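Local coordinates for Can2 (Sulfobacillus thermosulfidooxidans, PDB 7BDV), which binds the CRISPR second messenger cyclic tetra-adenylate through its CARF domain and acts as a dual-specificity nuclease in type III CRISPR defence, at residues P140-Q145 / I259-K264; G324-A329 / N345-S350. All blocks are in the same frame, centred on the assembly; numbering follows the deposited sequence.

Contact 1: P140-Q145 / I259-K264; sequences PLTVKQ and IKNLTK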
ATOM      1  N   PRO A 140     -23.775  10.866   0.060  1.00 52.00           N
ATOM      2  CA  PRO A 140     -24.602  10.092  -0.875  1.00 51.28           C
ATOM      3  C   PRO A 140     -23.935   8.794  -1.369  1.00 45.21           C
ATOM      4  O   PRO A 140     -24.622   7.859  -1.736  1.00 37.92           O
ATOM      5  CB  PRO A 140     -24.785  11.080  -2.037  1.00 54.92           C
ATOM      6  CG  PRO A 140     -23.478  11.854  -2.059  1.00 57.85           C
ATOM      7  CD  PRO A 140     -23.091  11.997  -0.600  1.00 60.60           C
ATOM      8  N   LEU A 141     -22.603   8.721  -1.284  1.00 40.05           N
ATOM      9  CA  LEU A 141     -21.772   7.583  -1.763  1.00 38.19           C
ATOM     10  C   LEU A 141     -22.108   6.280  -1.036  1.00 31.73           C
ATOM     11  O   LEU A 141     -22.219   6.316   0.190  1.00 35.89           O
ATOM     12  CB  LEU A 141     -20.299   7.973  -1.590  1.00 37.63           C
ATOM     13  CG  LEU A 141     -19.289   7.086  -2.281  1.00 37.67           C
ATOM     14  CD1 LEU A 141     -19.472   7.125  -3.792  1.00 36.40           C
ATOM     15  CD2 LEU A 141     -17.873   7.513  -1.879  1.00 39.71           C
ATOM     16  N   THR A 142     -22.386   5.210  -1.800  1.00 32.71           N
ATOM     17  CA  THR A 142     -22.648   3.859  -1.296  1.00 35.82           C
ATOM     18  C   THR A 142     -21.341   3.070  -1.388  1.00 34.24           C
ATOM     19  O   THR A 142     -20.423   3.565  -2.063  1.00 34.47           O
ATOM     20  CB  THR A 142     -23.746   3.168  -2.108  1.00 37.45           C
ATOM     21  OG1 THR A 142     -23.191   2.955  -3.394  1.00 29.50           O
ATOM     22  CG2 THR A 142     -25.023   3.975  -2.226  1.00 38.67           C
ATOM     23  N   VAL A 143     -21.283   1.901  -0.745  1.00 36.11           N
ATOM     24  CA  VAL A 143     -20.126   0.964  -0.836  1.00 39.26           C
ATOM     25  C   VAL A 143     -19.991   0.450  -2.281  1.00 40.09           C
ATOM     26  O   VAL A 143     -18.855   0.337  -2.779  1.00 33.70           O
ATOM     27  CB  VAL A 143     -20.253  -0.168   0.190  1.00 34.67           C
ATOM     28  CG1 VAL A 143     -19.247  -1.274  -0.084  1.00 36.92           C
ATOM     29  CG2 VAL A 143     -20.063   0.390   1.596  1.00 37.53           C
ATOM     30  N   LYS A 144     -21.107   0.191  -2.961  1.00 37.65           N
ATOM     31  CA  LYS A 144     -21.086  -0.288  -4.360  1.00 33.65           C
ATOM     32  C   LYS A 144     -20.318   0.726  -5.235  1.00 34.37           C
ATOM     33  O   LYS A 144     -19.454   0.282  -6.048  1.00 33.73           O
ATOM     34  CB  LYS A 144     -22.514  -0.493  -4.866  1.00 36.60           C
ATOM     35  CG  LYS A 144     -22.626  -1.030  -6.285  1.00 39.78           C
ATOM     36  CD  LYS A 144     -24.066  -1.033  -6.812  1.00 41.16           C
ATOM     37  N   GLN A 145     -20.627   2.019  -5.097  1.00 34.55           N
ATOM     38  CA  GLN A 145     -20.037   3.098  -5.913  1.00 32.96           C
ATOM     39  C   GLN A 145     -18.551   3.243  -5.547  1.00 30.01           C
ATOM     40  O   GLN A 145     -17.730   3.455  -6.421  1.00 27.50           O
ATOM     41  CB  GLN A 145     -20.778   4.403  -5.626  1.00 38.49           C
ATOM     42  CG  GLN A 145     -22.241   4.376  -6.093  1.00 42.42           C
ATOM     43  CD  GLN A 145     -22.995   5.609  -5.666  1.00 42.50           C
ATOM     44  OE1 GLN A 145     -22.775   6.182  -4.589  1.00 36.09           O
ATOM     45  NE2 GLN A 145     -23.927   5.999  -6.519  1.00 43.72           N
ATOM     46  N   ILE A 259     -22.700   6.025  10.274  1.00 40.65           N
ATOM     47  CA  ILE A 259     -22.011   4.886   9.618  1.00 37.83           C
ATOM     48  C   ILE A 259     -22.956   4.376   8.515  1.00 37.55           C
ATOM     49  O   ILE A 259     -24.105   4.174   8.842  1.00 36.52           O
ATOM     50  CB  ILE A 259     -21.695   3.833  10.692  1.00 34.52           C
ATOM     51  CG1 ILE A 259     -20.448   4.258  11.495  1.00 39.63           C
ATOM     52  CG2 ILE A 259     -21.553   2.465  10.081  1.00 32.19           C
ATOM     53  CD1 ILE A 259     -20.102   3.323  12.616  1.00 46.76           C
ATOM     54  N   LYS A 260     -22.472   4.158   7.295  1.00 40.00           N
ATOM     55  CA  LYS A 260     -23.311   3.753   6.125  1.00 42.98           C
ATOM     56  C   LYS A 260     -22.886   2.374   5.614  1.00 39.88           C
ATOM     57  O   LYS A 260     -21.651   2.094   5.581  1.00 29.52           O
ATOM     58  CB  LYS A 260     -23.167   4.782   4.994  1.00 48.74           C
ATOM     59  CG  LYS A 260     -24.130   5.949   5.060  1.00 55.62           C
ATOM     60  CD  LYS A 260     -24.234   6.673   3.733  1.00 60.02           C
ATOM     61  CE  LYS A 260     -24.883   5.855   2.636  1.00 57.84           C
ATOM     62  NZ  LYS A 260     -24.730   6.537   1.335  1.00 54.02           N
ATOM     63  N   ASN A 261     -23.855   1.556   5.184  1.00 31.69           N
ATOM     64  CA  ASN A 261     -23.622   0.290   4.438  1.00 32.23           C
ATOM     65  C   ASN A 261     -22.758  -0.670   5.270  1.00 32.20           C
ATOM     66  O   ASN A 261     -21.892  -1.361   4.694  1.00 34.81           O
ATOM     67  CB  ASN A 261     -22.980   0.557   3.076  1.00 34.58           C
ATOM     68  CG  ASN A 261     -23.827   1.414   2.155  1.00 42.63           C
ATOM     69  OD1 ASN A 261     -23.315   2.216   1.371  1.00 43.87           O
ATOM     70  ND2 ASN A 261     -25.137   1.248   2.214  1.00 41.30           N
ATOM     71  N   LEU A 262     -22.975  -0.716   6.584  1.00 39.35           N
ATOM     72  CA  LEU A 262     -22.248  -1.634   7.507  1.00 35.32           C
ATOM     73  C   LEU A 262     -22.528  -3.058   7.056  1.00 38.39           C
ATOM     74  O   LEU A 262     -23.710  -3.442   7.008  1.00 33.58           O
ATOM     75  CB  LEU A 262     -22.755  -1.396   8.923  1.00 36.45           C
ATOM     76  CG  LEU A 262     -22.135  -2.269  10.006  1.00 36.39           C
ATOM     77  CD1 LEU A 262     -20.619  -2.115  10.065  1.00 34.50           C
ATOM     78  CD2 LEU A 262     -22.746  -1.947  11.361  1.00 35.50           C
ATOM     79  N   THR A 263     -21.485  -3.815   6.739  1.00 34.78           N
ATOM     80  CA  THR A 263     -21.571  -5.195   6.209  1.00 41.60           C
ATOM     81  C   THR A 263     -20.551  -6.067   6.952  1.00 42.65           C
ATOM     82  O   THR A 263     -19.473  -5.546   7.317  1.00 43.06           O
ATOM     83  CB  THR A 263     -21.344  -5.192   4.687  1.00 45.14           C
ATOM     84  OG1 THR A 263     -22.056  -4.123   4.063  1.00 49.21           O
ATOM     85  CG2 THR A 263     -21.791  -6.471   4.022  1.00 53.26           C
ATOM     86  N   LYS A 264     -20.869  -7.338   7.160  1.00 41.14           N
ATOM     87  CA  LYS A 264     -19.935  -8.354   7.731  1.00 40.85           C
ATOM     88  C   LYS A 264     -19.646  -9.370   6.615  1.00 42.51           C
ATOM     89  O   LYS A 264     -20.516  -9.550   5.732  1.00 37.87           O
ATOM     90  CB  LYS A 264     -20.514  -8.929   9.037  1.00 41.35           C
ATOM     91  CG  LYS A 264     -21.870  -9.617   8.938  1.00 46.35           C
ATOM     92  CD  LYS A 264     -22.512  -9.909  10.288  1.00 53.90           C
TER
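A capped helix start that follows the CARF sheet meets the start of strand 262-269 of the nuclease sheet where Thr142 and Val143 touch Asn261 and Leu141 receives Lys260. The cap itself is a capping box: Gln145 N donates to Thr142 OG1 over 3.2 Å, and Thr142 N donates to Gln145 OE1 over 3.0 Å. Val143 N, which lies between the two residues of the box, donates to Asn261 OD1 at 3.0 Å, in the nuclease part. This bond is moderately bent, 146° at the hydrogen, and the nitrogen stands above the plane of the amide, whose oxygen also sits 3.2 Å from Thr142 CA. Asn261 occupies a corner of the chain with positive phi, and its CG lies anti to its own carbonyl carbon (chi1 -61°), which carries the amide to the side of Val143 N. Beside the polar bond Val143 CG2 packs on Asn261 CB at 3.3 Å, a close methyl-to-methylene contact in which the two side chains slide past each other in opposite directions; Val143 also touches Leu282 of the nuclease sheet. Lys260 reaches across with a chain bent at chi3 (67°), and its NZ donates to Leu141 O at 2.8 Å from above that carbonyl plane. The ammonium is also bonded to Asp139 O, so two main-chain carbonyls of the chain leading into the helix hold it. Within 259-264, Thr263 OG1 donates to Asn261 O across the corner. The partners across this interface are thus a lysine ammonium with carbonyl oxygens and an amide oxygen with a helix-start N-H; the latter oxygen would probably be favoured by the positive end of the helix dipole.

Contact 2: G324-A329 / N345-S350; sequences GKSMFA and NSIYVS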
ATOM      1  N   GLY A 324      -8.569   5.231   2.189  1.00 41.63           N
ATOM      2  CA  GLY A 324      -9.229   4.118   2.901  1.00 48.00           C
ATOM      3  C   GLY A 324      -8.580   3.887   4.253  1.00 45.61           C
ATOM      4  O   GLY A 324      -7.404   4.255   4.410  1.00 41.02           O
ATOM      5  N   LYS A 325      -9.328   3.357   5.219  1.00 38.93           N
ATOM      6  CA  LYS A 325      -8.894   3.234   6.635  1.00 42.18           C
ATOM      7  C   LYS A 325      -9.060   1.785   7.076  1.00 38.94           C
ATOM      8  O   LYS A 325     -10.107   1.190   6.791  1.00 32.41           O
ATOM      9  CB  LYS A 325      -9.694   4.199   7.514  1.00 42.99           C
ATOM     10  CG  LYS A 325      -9.319   5.653   7.303  1.00 43.18           C
ATOM     11  CD  LYS A 325     -10.271   6.631   7.875  1.00 46.93           C
ATOM     12  CE  LYS A 325     -10.172   6.718   9.383  1.00 46.39           C
ATOM     13  NZ  LYS A 325     -11.279   7.569   9.883  1.00 48.91           N
ATOM     14  N   SER A 326      -8.049   1.241   7.745  1.00 34.36           N
ATOM     15  CA  SER A 326      -7.963  -0.183   8.141  1.00 33.74           C
ATOM     16  C   SER A 326      -7.706  -0.264   9.639  1.00 37.96           C
ATOM     17  O   SER A 326      -6.991   0.557  10.211  1.00 34.18           O
ATOM     18  CB  SER A 326      -6.924  -0.893   7.332  1.00 38.69           C
ATOM     19  OG  SER A 326      -5.655  -0.277   7.513  1.00 54.44           O
HETATM   20  N   MSE A 327      -8.341  -1.230  10.296  1.00 40.75           N
HETATM   21  CA  MSE A 327      -8.111  -1.473  11.713  1.00 42.84           C
HETATM   22  C   MSE A 327      -7.909  -2.962  11.929  1.00 40.75           C
HETATM   23  O   MSE A 327      -8.543  -3.778  11.260  1.00 38.52           O
HETATM   24  CB  MSE A 327      -9.292  -1.014  12.566  1.00 49.45           C
HETATM   25  CG  MSE A 327      -9.232  -1.559  13.987  1.00 63.75           C
HETATM   26 SE   MSE A 327     -10.619  -0.806  15.083  1.00 72.78          SE
HETATM   27  CE  MSE A 327      -9.793   0.783  15.915  1.00 58.92           C
ATOM     28  N   PHE A 328      -7.019  -3.289  12.869  1.00 34.58           N
ATOM     29  CA  PHE A 328      -6.814  -4.663  13.285  1.00 33.98           C
ATOM     30  C   PHE A 328      -7.269  -4.781  14.734  1.00 36.17           C
ATOM     31  O   PHE A 328      -6.670  -4.153  15.630  1.00 35.81           O
ATOM     32  CB  PHE A 328      -5.358  -5.069  13.039  1.00 37.69           C
ATOM     33  CG  PHE A 328      -5.001  -6.473  13.452  1.00 43.91           C
ATOM     34  CD1 PHE A 328      -5.939  -7.492  13.419  1.00 43.90           C
ATOM     35  CD2 PHE A 328      -3.706  -6.795  13.836  1.00 52.99           C
ATOM     36  CE1 PHE A 328      -5.605  -8.784  13.781  1.00 45.43           C
ATOM     37  CE2 PHE A 328      -3.370  -8.099  14.187  1.00 49.20           C
ATOM     38  CZ  PHE A 328      -4.319  -9.083  14.159  1.00 45.52           C
ATOM     39  N   ALA A 329      -8.344  -5.522  14.958  1.00 36.35           N
ATOM     40  CA  ALA A 329      -8.981  -5.732  16.279  1.00 34.60           C
ATOM     41  C   ALA A 329      -8.755  -7.177  16.709  1.00 35.15           C
ATOM     42  O   ALA A 329      -8.959  -8.084  15.873  1.00 37.31           O
ATOM     43  CB  ALA A 329     -10.463  -5.392  16.203  1.00 36.32           C
ATOM     44  N   ASN A 345       2.159   1.330   9.156  1.00 49.66           N
ATOM     45  CA  ASN A 345       1.337   1.044   7.946  1.00 48.02           C
ATOM     46  C   ASN A 345       0.001   1.800   7.994  1.00 45.11           C
ATOM     47  O   ASN A 345      -0.860   1.508   7.145  1.00 43.93           O
ATOM     48  CB  ASN A 345       1.105  -0.461   7.799  1.00 47.87           C
ATOM     49  CG  ASN A 345       2.341  -1.205   7.337  1.00 55.25           C
ATOM     50  OD1 ASN A 345       3.447  -0.656   7.293  1.00 64.02           O
ATOM     51  ND2 ASN A 345       2.160  -2.463   6.994  1.00 62.99           N
ATOM     52  N   SER A 346      -0.164   2.703   8.965  1.00 44.92           N
ATOM     53  CA  SER A 346      -1.392   3.494   9.241  1.00 49.60           C
ATOM     54  C   SER A 346      -2.591   2.572   9.510  1.00 48.43           C
ATOM     55  O   SER A 346      -3.718   2.932   9.130  1.00 43.43           O
ATOM     56  CB  SER A 346      -1.695   4.459   8.106  1.00 50.22           C
ATOM     57  OG  SER A 346      -0.696   5.458   7.997  1.00 54.08           O
ATOM     58  N   ILE A 347      -2.368   1.425  10.151  1.00 41.91           N
ATOM     59  CA  ILE A 347      -3.448   0.490  10.579  1.00 42.54           C
ATOM     60  C   ILE A 347      -3.714   0.746  12.058  1.00 43.48           C
ATOM     61  O   ILE A 347      -2.800   0.539  12.865  1.00 31.49           O
ATOM     62  CB  ILE A 347      -3.041  -0.961  10.294  1.00 42.83           C
ATOM     63  CG1 ILE A 347      -2.768  -1.183   8.804  1.00 40.00           C
ATOM     64  CG2 ILE A 347      -4.049  -1.945  10.849  1.00 45.33           C
ATOM     65  CD1 ILE A 347      -2.187  -2.523   8.484  1.00 41.69           C
ATOM     66  N   TYR A 348      -4.923   1.178  12.401  1.00 35.60           N
ATOM     67  CA  TYR A 348      -5.338   1.305  13.823  1.00 42.85           C
ATOM     68  C   TYR A 348      -5.343  -0.078  14.473  1.00 38.64           C
ATOM     69  O   TYR A 348      -5.737  -1.075  13.818  1.00 33.80           O
ATOM     70  CB  TYR A 348      -6.657   2.063  13.944  1.00 49.07           C
ATOM     71  CG  TYR A 348      -6.460   3.555  14.001  1.00 57.99           C
ATOM     72  CD1 TYR A 348      -6.042   4.270  12.881  1.00 64.07           C
ATOM     73  CD2 TYR A 348      -6.698   4.261  15.167  1.00 63.97           C
ATOM     74  CE1 TYR A 348      -5.861   5.641  12.926  1.00 66.55           C
ATOM     75  CE2 TYR A 348      -6.532   5.637  15.225  1.00 66.07           C
ATOM     76  CZ  TYR A 348      -6.114   6.330  14.098  1.00 69.55           C
ATOM     77  OH  TYR A 348      -5.943   7.687  14.111  1.00 77.57           O
ATOM     78  N   VAL A 349      -4.850  -0.178  15.704  1.00 36.69           N
ATOM     79  CA  VAL A 349      -4.721  -1.510  16.361  1.00 38.75           C
ATOM     80  C   VAL A 349      -5.368  -1.470  17.750  1.00 39.35           C
ATOM     81  O   VAL A 349      -5.136  -0.522  18.515  1.00 40.54           O
ATOM     82  CB  VAL A 349      -3.272  -2.052  16.348  1.00 39.28           C
ATOM     83  CG1 VAL A 349      -2.254  -1.102  16.958  1.00 44.76           C
ATOM     84  CG2 VAL A 349      -3.214  -3.417  16.999  1.00 45.91           C
ATOM     85  N   SER A 350      -6.233  -2.444  18.025  1.00 38.94           N
ATOM     86  CA  SER A 350      -6.874  -2.709  19.337  1.00 45.53           C
ATOM     87  C   SER A 350      -6.663  -4.163  19.735  1.00 46.57           C
ATOM     88  O   SER A 350      -7.160  -5.057  18.987  1.00 44.05           O
ATOM     89  CB  SER A 350      -8.338  -2.401  19.302  1.00 52.82           C
ATOM     90  OG  SER A 350      -8.865  -2.496  20.612  1.00 59.63           O
TER
HETATM   91  O   HOH W   1      -6.659   3.724   9.271  1.00 40.80           O
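Phe328 makes two of the three main-chain bonds that join its strand to 345-350: its N donates to Tyr348 O at 2.7 Å, nearly straight at 167°, and its O accepts from Ser350 N at 3.0 Å. Tyr348 uses both of its polar backbone atoms as well, its N donating to Ser326 O over a longer, more bent 3.1 Å. At the N-terminal end of the pair a water accepts from Ser326 N and donates to Ser346 O at 3.0 Å. The strand axes run parallel within 22°, the two strands of a right-handed beta-alpha-beta crossover through helix 336-344 in the nuclease domain; that helix ends in a Schellman motif with Ser346 at C-prime. On one face Ser326 OG rests 3.3 Å from Ile347 CG1, and Ile347 CG2 meets Phe328 CB, with Ile312 of helix 306-320 covering all three residues. On the other, the selenomethionine Met327 bends at chi3 (-92°) to put CE 3.9 Å from Tyr348 CB. Ser350 OG is hydrogen-bonded to Gln359 OE1 of helix 356-365, while Lys325 NZ is hydrogen-bonded to His288 NE2 and Trp363 O.

From the N terminus the chain first builds the CARF sheet, whose last strand is 134-136, and then enters 140-145. Contact 1 closes when the chain returns at 259-264, after 113 intervening residues that are half helical and include helix 231-254; it links the end of the CARF part to the nuclease sheet. Contact 2 opens later and closes a short loop of 15 residues around helix 336-344. The loops follow in series, neither nested nor crossed. Both reach the same mixed sheet, contact 1 at strand 262-269 and contact 2 at 325-329 with 347-350, with strands 279-283 and 286-291 between them. Their centres lie 19 Å apart and they do not touch.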